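Local coordinates for protein O-ureido-L-serine synthase (Streptomyces lavendulae, PDB 3X44) that catalyses the pyridoxal-phosphate-dependent addition of hydroxyurea to O-acetyl-L-serine, giving O-ureido-L-serine for the biosynthesis of the antibiotic D-cycloserine, at residues F164-L169 / R193-R197; S204-A210 / L239-E244; R248-R252 / F301-G305. The protein carries 1 engineered substitution. The contacts are given in a common frame with arbitrary orientation. Residues are numbered along the deposited sequence.

Contact 1 (F164-L169 / R193-R197)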
# COMPACT_ATOMS: atom_id res chain seq x y z
N PHE A 164 -2.65 8.84 11.77
CA PHE A 164 -2.28 9.61 12.95
C PHE A 164 -2.13 8.80 14.23
O PHE A 164 -1.90 9.37 15.30
CB PHE A 164 -3.29 10.74 13.17
CG PHE A 164 -3.01 11.96 12.32
CD1 PHE A 164 -3.75 12.19 11.16
CD2 PHE A 164 -1.99 12.84 12.66
CE1 PHE A 164 -3.47 13.29 10.35
CE2 PHE A 164 -1.71 13.95 11.86
CZ PHE A 164 -2.44 14.17 10.70
N ALA A 165 -2.25 7.48 14.13
CA ALA A 165 -2.12 6.62 15.30
C ALA A 165 -0.74 6.82 15.92
O ALA A 165 0.28 6.74 15.24
CB ALA A 165 -2.32 5.16 14.92
N GLY A 166 -0.72 7.10 17.22
CA GLY A 166 0.53 7.31 17.93
C GLY A 166 1.12 8.68 17.66
O GLY A 166 2.24 8.98 18.09
N LYS A 167 0.36 9.53 16.95
CA LYS A 167 0.82 10.87 16.61
C LYS A 167 -0.13 11.97 17.08
O LYS A 167 -1.30 11.73 17.36
CB LYS A 167 1.01 10.99 15.10
CG LYS A 167 2.21 10.22 14.58
CD LYS A 167 2.09 9.98 13.09
CE LYS A 167 2.95 8.79 12.66
NZ LYS A 167 4.35 8.92 13.15
N ARG A 168 0.39 13.19 17.15
CA ARG A 168 -0.41 14.33 17.60
C ARG A 168 -1.36 14.86 16.53
O ARG A 168 -0.97 15.09 15.38
CB ARG A 168 0.51 15.46 18.06
CG ARG A 168 -0.22 16.77 18.34
CD ARG A 168 0.56 17.65 19.30
NE ARG A 168 -0.17 18.87 19.63
CZ ARG A 168 0.37 19.91 20.26
NH1 ARG A 168 1.64 19.88 20.62
NH2 ARG A 168 -0.37 20.99 20.51
N LEU A 169 -2.62 15.05 16.92
CA LEU A 169 -3.65 15.60 16.05
C LEU A 169 -4.57 16.43 16.95
O LEU A 169 -5.15 15.90 17.90
CB LEU A 169 -4.45 14.49 15.36
CG LEU A 169 -5.57 14.99 14.43
CD1 LEU A 169 -4.98 15.86 13.33
CD2 LEU A 169 -6.33 13.81 13.83
N ARG A 193 -10.69 9.48 19.39
CA ARG A 193 -9.89 10.64 19.78
C ARG A 193 -10.76 11.85 20.11
O ARG A 193 -10.75 12.86 19.40
CB ARG A 193 -8.89 10.99 18.66
CG ARG A 193 -8.09 9.78 18.14
CD ARG A 193 -6.94 10.19 17.20
NE ARG A 193 -6.01 11.11 17.85
CZ ARG A 193 -4.71 11.20 17.59
NH1 ARG A 193 -4.15 10.41 16.67
NH2 ARG A 193 -3.96 12.07 18.25
N PRO A 194 -11.53 11.76 21.21
CA PRO A 194 -12.42 12.84 21.65
C PRO A 194 -11.72 14.17 21.91
O PRO A 194 -12.38 15.21 21.99
CB PRO A 194 -13.09 12.28 22.91
CG PRO A 194 -12.20 11.19 23.37
CD PRO A 194 -11.59 10.61 22.13
N GLU A 195 -10.40 14.15 22.03
CA GLU A 195 -9.64 15.37 22.27
C GLU A 195 -9.55 16.24 21.02
O GLU A 195 -9.42 17.46 21.12
CB GLU A 195 -8.23 15.03 22.76
CG GLU A 195 -8.06 15.11 24.26
CD GLU A 195 -8.35 13.79 24.94
OE1 GLU A 195 -9.01 12.93 24.32
OE2 GLU A 195 -7.91 13.61 26.10
N VAL A 196 -9.61 15.60 19.86
CA VAL A 196 -9.54 16.31 18.58
C VAL A 196 -10.74 17.25 18.41
O VAL A 196 -11.88 16.84 18.62
CB VAL A 196 -9.53 15.33 17.39
CG1 VAL A 196 -9.47 16.10 16.08
CG2 VAL A 196 -8.33 14.39 17.50
N ARG A 197 -10.46 18.50 18.04
CA ARG A 197 -11.52 19.48 17.84
C ARG A 197 -12.06 19.35 16.42
O ARG A 197 -11.31 19.47 15.45
CB ARG A 197 -10.99 20.91 18.06
CG ARG A 197 -10.85 21.30 19.53
CD ARG A 197 -10.90 22.81 19.73
NE ARG A 197 -12.26 23.32 19.79
CZ ARG A 197 -13.02 23.34 20.89
NH1 ARG A 197 -12.53 22.88 22.03
NH2 ARG A 197 -14.25 23.82 20.84
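One arginine side chain spans most of the gap between these two loops. R193, the first residue to leave helical geometry after helix 180-192, starts from an m chi1 and a t chi2; its p chi3 then bends the chain so that the guanidinium arrives edge-on at the backbone carbonyls of the opposite turn. NH1 of R193 donates to F164 O at 2.8 Å and, at a longer 3.2 Å, to K167 O, while NH2 of R193 reaches the same K167 O at 2.8 Å in the straightest of the three hydrogen bonds. These two acceptors lie at the ends of a type II beta turn, F164 to K167, which is closed by K167 N bonding to F164 O at 2.8 Å; F164 O therefore serves both the turn and the arginine. G166, with its positive phi, occupies the third position of that turn. L169 lies over one face of the guanidinium, its CB 3.8 Å from R193 NH2. In its t,p rotamer L169 also meets V196, a t rotamer, with CG of L169 4.2 Å from CG2 of V196. V196 closes a type I turn begun at R193. F164 starts toward R193, but its ring leads away and meets Y30 edge-to-face. R168 points away from the other loop and forms a salt bridge with D170. The contact thus ties together two connections of the alpha/beta fold: one loop leads from helix 147-164 to strand 171-174, the other from helix 180-192 to the adjacent parallel strand 197-203, while L169 packs on L287 of strand 285-290 and V196 on F172.

Contact 2 (S204-A210 / L239-E244)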
# COMPACT_ATOMS: atom_id res chain seq x y z
N SER A 204 -19.51 32.11 4.23
CA SER A 204 -19.94 33.34 4.90
C SER A 204 -21.36 33.72 4.49
O SER A 204 -22.13 34.22 5.30
CB SER A 204 -19.01 34.50 4.54
OG SER A 204 -17.70 34.31 5.05
N ASN A 205 -21.68 33.48 3.22
CA ASN A 205 -22.99 33.83 2.69
C ASN A 205 -24.03 32.70 2.71
O ASN A 205 -25.11 32.83 2.13
CB ASN A 205 -22.85 34.38 1.26
CG ASN A 205 -21.85 33.60 0.42
OD1 ASN A 205 -21.08 32.79 0.92
ND2 ASN A 205 -21.85 33.86 -0.89
N ALA A 206 -23.71 31.60 3.37
CA ALA A 206 -24.66 30.49 3.43
C ALA A 206 -24.56 29.75 4.76
O ALA A 206 -24.46 28.52 4.81
CB ALA A 206 -24.43 29.53 2.27
N ALA A 207 -24.59 30.52 5.85
CA ALA A 207 -24.52 29.95 7.19
C ALA A 207 -25.90 29.43 7.58
O ALA A 207 -26.59 30.01 8.42
CB ALA A 207 -24.06 31.01 8.18
N MET A 208 -26.28 28.33 6.93
CA MET A 208 -27.58 27.70 7.15
C MET A 208 -27.71 27.10 8.55
O MET A 208 -28.72 27.28 9.22
CB MET A 208 -27.79 26.61 6.09
CG MET A 208 -29.20 26.02 6.05
SD MET A 208 -30.43 27.21 5.49
CE MET A 208 -31.34 27.46 6.97
N LEU A 209 -26.68 26.38 9.00
CA LEU A 209 -26.71 25.74 10.31
C LEU A 209 -26.50 26.71 11.46
O LEU A 209 -27.15 26.60 12.50
CB LEU A 209 -25.64 24.64 10.37
CG LEU A 209 -25.61 23.73 11.59
CD1 LEU A 209 -26.96 23.03 11.77
CD2 LEU A 209 -24.50 22.71 11.41
N ALA A 210 -25.59 27.67 11.27
CA ALA A 210 -25.30 28.64 12.31
C ALA A 210 -26.40 29.68 12.49
O ALA A 210 -26.83 29.95 13.62
CB ALA A 210 -23.97 29.34 12.02
N LEU A 239 -18.15 25.57 15.02
CA LEU A 239 -18.94 25.89 13.84
C LEU A 239 -18.53 27.31 13.42
O LEU A 239 -18.87 28.29 14.09
CB LEU A 239 -20.44 25.84 14.17
CG LEU A 239 -21.43 26.13 13.04
CD1 LEU A 239 -21.16 25.21 11.86
CD2 LEU A 239 -22.87 25.96 13.54
N VAL A 240 -17.80 27.41 12.31
CA VAL A 240 -17.29 28.69 11.82
C VAL A 240 -17.72 29.00 10.39
O VAL A 240 -18.41 28.20 9.74
CB VAL A 240 -15.75 28.70 11.85
CG1 VAL A 240 -15.26 28.49 13.27
CG2 VAL A 240 -15.21 27.59 10.94
N THR A 241 -17.31 30.17 9.90
CA THR A 241 -17.61 30.59 8.54
C THR A 241 -16.32 30.88 7.79
O THR A 241 -15.26 31.06 8.39
CB THR A 241 -18.46 31.87 8.49
OG1 THR A 241 -17.82 32.89 9.27
CG2 THR A 241 -19.86 31.61 9.01
N MET A 242 -16.43 30.91 6.47
CA MET A 242 -15.30 31.20 5.59
C MET A 242 -15.90 31.82 4.33
O MET A 242 -16.85 31.29 3.75
CB MET A 242 -14.54 29.92 5.24
CG MET A 242 -13.45 30.11 4.18
SD MET A 242 -12.26 31.43 4.58
CE MET A 242 -11.54 30.79 6.10
N ASP A 243 -15.35 32.96 3.90
CA ASP A 243 -15.85 33.63 2.72
C ASP A 243 -15.27 32.99 1.46
O ASP A 243 -14.12 32.54 1.45
CB ASP A 243 -15.52 35.12 2.77
CG ASP A 243 -14.04 35.39 2.63
OD1 ASP A 243 -13.33 35.28 3.64
OD2 ASP A 243 -13.61 35.70 1.50
N GLU A 244 -16.06 32.96 0.40
CA GLU A 244 -15.66 32.33 -0.85
C GLU A 244 -14.38 32.88 -1.48
O GLU A 244 -13.60 32.11 -2.02
CB GLU A 244 -16.80 32.38 -1.86
CG GLU A 244 -17.35 33.77 -2.15
CD GLU A 244 -18.69 33.72 -2.85
OE1 GLU A 244 -19.03 34.68 -3.58
OE2 GLU A 244 -19.40 32.71 -2.69
O HOH W 1 -18.57 33.84 0.97
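S204 N donates to M242 O at 2.8 Å, the shortest direct hydrogen bond between the segments, just beyond the end of strand 197-203 where it runs parallel to strand 238-242. Next to it, N205 and E244 are linked in two ways: a water accepts from E244 N and donates to N205 OD1, both at 2.7 Å, and N205 ND2 makes a weak hydrogen bond to E244 OE2 at 3.3 Å. E244 OE2 also receives the backbone N of Q218. D243, at the N-cap of helix 244-257, turns its carboxylate away from S204 and bonds to T246. Farther along, the contact becomes apolar. A207, centre of an inverse gamma turn, places CB 4.3 Å from T241 CG2, and L239 CD2 lies 4.0 Å from L209 CG and 3.9 Å from A210 CB. M242 points to the other side, onto helix 264-278. These residues join elements of a beta-alpha-beta unit at the outermost strand of the six-stranded sheet within this chain. Chemically, the contact is graded: the polar bonds, one main-chain, one through water and one weak between side chains, gather at the strand-to-helix corner 242-244, whereas aliphatic contacts of L239 with L209 and A210 pack the short helix 208-211 against strand 238-242, while E202 accepts from the amides of L209 and A210.

Contact 3 (R248-R252 / F301-G305)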
# COMPACT_ATOMS: atom_id res chain seq x y z
N ARG A 248 -11.08 30.85 -2.42
CA ARG A 248 -10.58 30.85 -3.79
C ARG A 248 -9.10 31.20 -3.82
O ARG A 248 -8.31 30.56 -4.52
CB ARG A 248 -11.37 31.89 -4.61
CG ARG A 248 -11.29 31.72 -6.11
CD ARG A 248 -10.06 32.41 -6.69
NE ARG A 248 -9.87 33.76 -6.18
CZ ARG A 248 -10.36 34.86 -6.75
NH1 ARG A 248 -11.08 34.76 -7.86
NH2 ARG A 248 -10.12 36.05 -6.23
N ASP A 249 -8.72 32.21 -3.04
CA ASP A 249 -7.33 32.64 -2.97
C ASP A 249 -6.46 31.58 -2.31
O ASP A 249 -5.29 31.43 -2.65
CB ASP A 249 -7.24 33.95 -2.17
CG ASP A 249 -7.83 35.13 -2.91
OD1 ASP A 249 -7.97 36.20 -2.28
OD2 ASP A 249 -8.15 34.99 -4.11
N THR A 250 -7.02 30.85 -1.36
CA THR A 250 -6.26 29.82 -0.66
C THR A 250 -6.02 28.61 -1.58
O THR A 250 -4.98 27.95 -1.49
CB THR A 250 -6.98 29.41 0.63
OG1 THR A 250 -7.22 30.59 1.42
CG2 THR A 250 -6.14 28.46 1.44
N SER A 251 -6.98 28.34 -2.46
CA SER A 251 -6.83 27.24 -3.41
C SER A 251 -5.70 27.61 -4.37
O SER A 251 -4.89 26.76 -4.77
CB SER A 251 -8.13 27.04 -4.21
OG SER A 251 -7.87 26.38 -5.44
N ARG A 252 -5.65 28.88 -4.74
CA ARG A 252 -4.62 29.38 -5.63
C ARG A 252 -3.26 29.20 -4.98
O ARG A 252 -2.32 28.71 -5.61
CB ARG A 252 -4.85 30.87 -5.93
CG ARG A 252 -5.93 31.12 -6.97
CD ARG A 252 -6.04 32.60 -7.34
NE ARG A 252 -6.91 32.78 -8.50
CZ ARG A 252 -7.34 33.95 -8.95
NH1 ARG A 252 -6.97 35.08 -8.36
NH2 ARG A 252 -8.15 33.99 -10.00
N PHE A 301 -14.56 31.24 -11.00
CA PHE A 301 -13.83 32.43 -10.59
C PHE A 301 -12.46 32.10 -10.03
O PHE A 301 -11.69 32.99 -9.67
CB PHE A 301 -14.66 33.26 -9.60
CG PHE A 301 -14.69 32.72 -8.20
CD1 PHE A 301 -14.49 33.58 -7.12
CD2 PHE A 301 -15.00 31.39 -7.95
CE1 PHE A 301 -14.60 33.12 -5.81
CE2 PHE A 301 -15.11 30.92 -6.64
CZ PHE A 301 -14.92 31.79 -5.57
N LEU A 302 -12.15 30.80 -9.96
CA LEU A 302 -10.85 30.38 -9.47
C LEU A 302 -9.81 30.85 -10.47
O LEU A 302 -8.64 31.08 -10.12
CB LEU A 302 -10.81 28.85 -9.36
CG LEU A 302 -9.42 28.27 -9.10
CD1 LEU A 302 -8.92 28.76 -7.74
CD2 LEU A 302 -9.49 26.75 -9.14
N PHE A 303 -10.24 31.01 -11.71
CA PHE A 303 -9.35 31.45 -12.78
C PHE A 303 -9.66 32.85 -13.31
O PHE A 303 -9.28 33.19 -14.44
CB PHE A 303 -9.38 30.42 -13.91
CG PHE A 303 -8.56 29.19 -13.62
CD1 PHE A 303 -9.06 28.18 -12.81
CD2 PHE A 303 -7.27 29.06 -14.16
CE1 PHE A 303 -8.30 27.05 -12.53
CE2 PHE A 303 -6.51 27.94 -13.89
CZ PHE A 303 -7.01 26.93 -13.07
N ASP A 304 -10.34 33.66 -12.50
CA ASP A 304 -10.65 35.03 -12.90
C ASP A 304 -9.30 35.76 -13.02
O ASP A 304 -8.48 35.71 -12.11
CB ASP A 304 -11.50 35.73 -11.83
CG ASP A 304 -13.00 35.50 -12.03
OD1 ASP A 304 -13.41 35.04 -13.12
OD2 ASP A 304 -13.76 35.79 -11.08
N GLY A 305 -9.08 36.43 -14.15
CA GLY A 305 -7.84 37.15 -14.35
C GLY A 305 -6.68 36.31 -14.86
O GLY A 305 -5.58 36.84 -15.06
O HOH W 2 -12.56 37.09 -9.07
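Helix 244-257, which follows the edge strand of the larger sheet in this fold-type II PLP enzyme, presents two arginines one turn apart to a 3-10 turn and loop at 301-305. Between them they take up three backbone carbonyls. R252 lays the edge of its guanidinium against the loop: NE donates to L302 O at 2.9 Å, and NH2 donates to both L302 O at 3.0 Å and D304 O at 2.7 Å. R248 serves the remaining acceptor, its NH1 bonding to F301 O at 2.6 Å; that oxygen also takes a weak bond from D304 N at 3.2 Å. The rest of the R248 guanidinium turns back to its own helix, where NE and NH2 of R248 lie 3.0 and 3.1 Å from D249 OD2 in a salt bridge. D304 stays beyond salt-bridge distance of R248, but a water joins them, accepting from R248 NH1 at 3.0 Å and donating to D304 OD2 at 2.7 Å. S251 OG is satisfied by the carbonyl of A262; its 3.5 Å approach to L302 CD1 is a van der Waals contact. L302 fits between the arginines and S251, its CD1 4.0 Å from R248 CD and 3.9 Å from R252 CG, and packs beyond them on I264 of helix 264-278. F303 packs on F261 of the same chain and on K103 of a neighbouring subunit. The aliphatic part of R248 is used as well: its CG sits over the F301 ring in a CH-pi contact, 3.6 Å from the ring centroid and 13° off the normal.

The contacts follow one another along the chain, and contacts 2 and 3 are directly joined: strand 238-242 runs into helix 244-257, and E244 O of contact 2 lies 3.8 Å from F301 CZ of contact 3; the centres of the two contacts are 19 Å apart. Contact 1 stands apart, with nearest atoms about 7 Å from contact 2 and about 17 Å from contact 3. Strand 197-203 leads from contact 1 toward contact 2. Contact 1 is remote from the cofactor site. Contacts 2 and 3 lie nearer to it but do not touch the ligand: the side chains of L209 and S251 each lie about 11 Å from the bound PLP–O-ureido-L-serine adduct, and that of L209 about 7 Å from the side chain of PLP-binding T179.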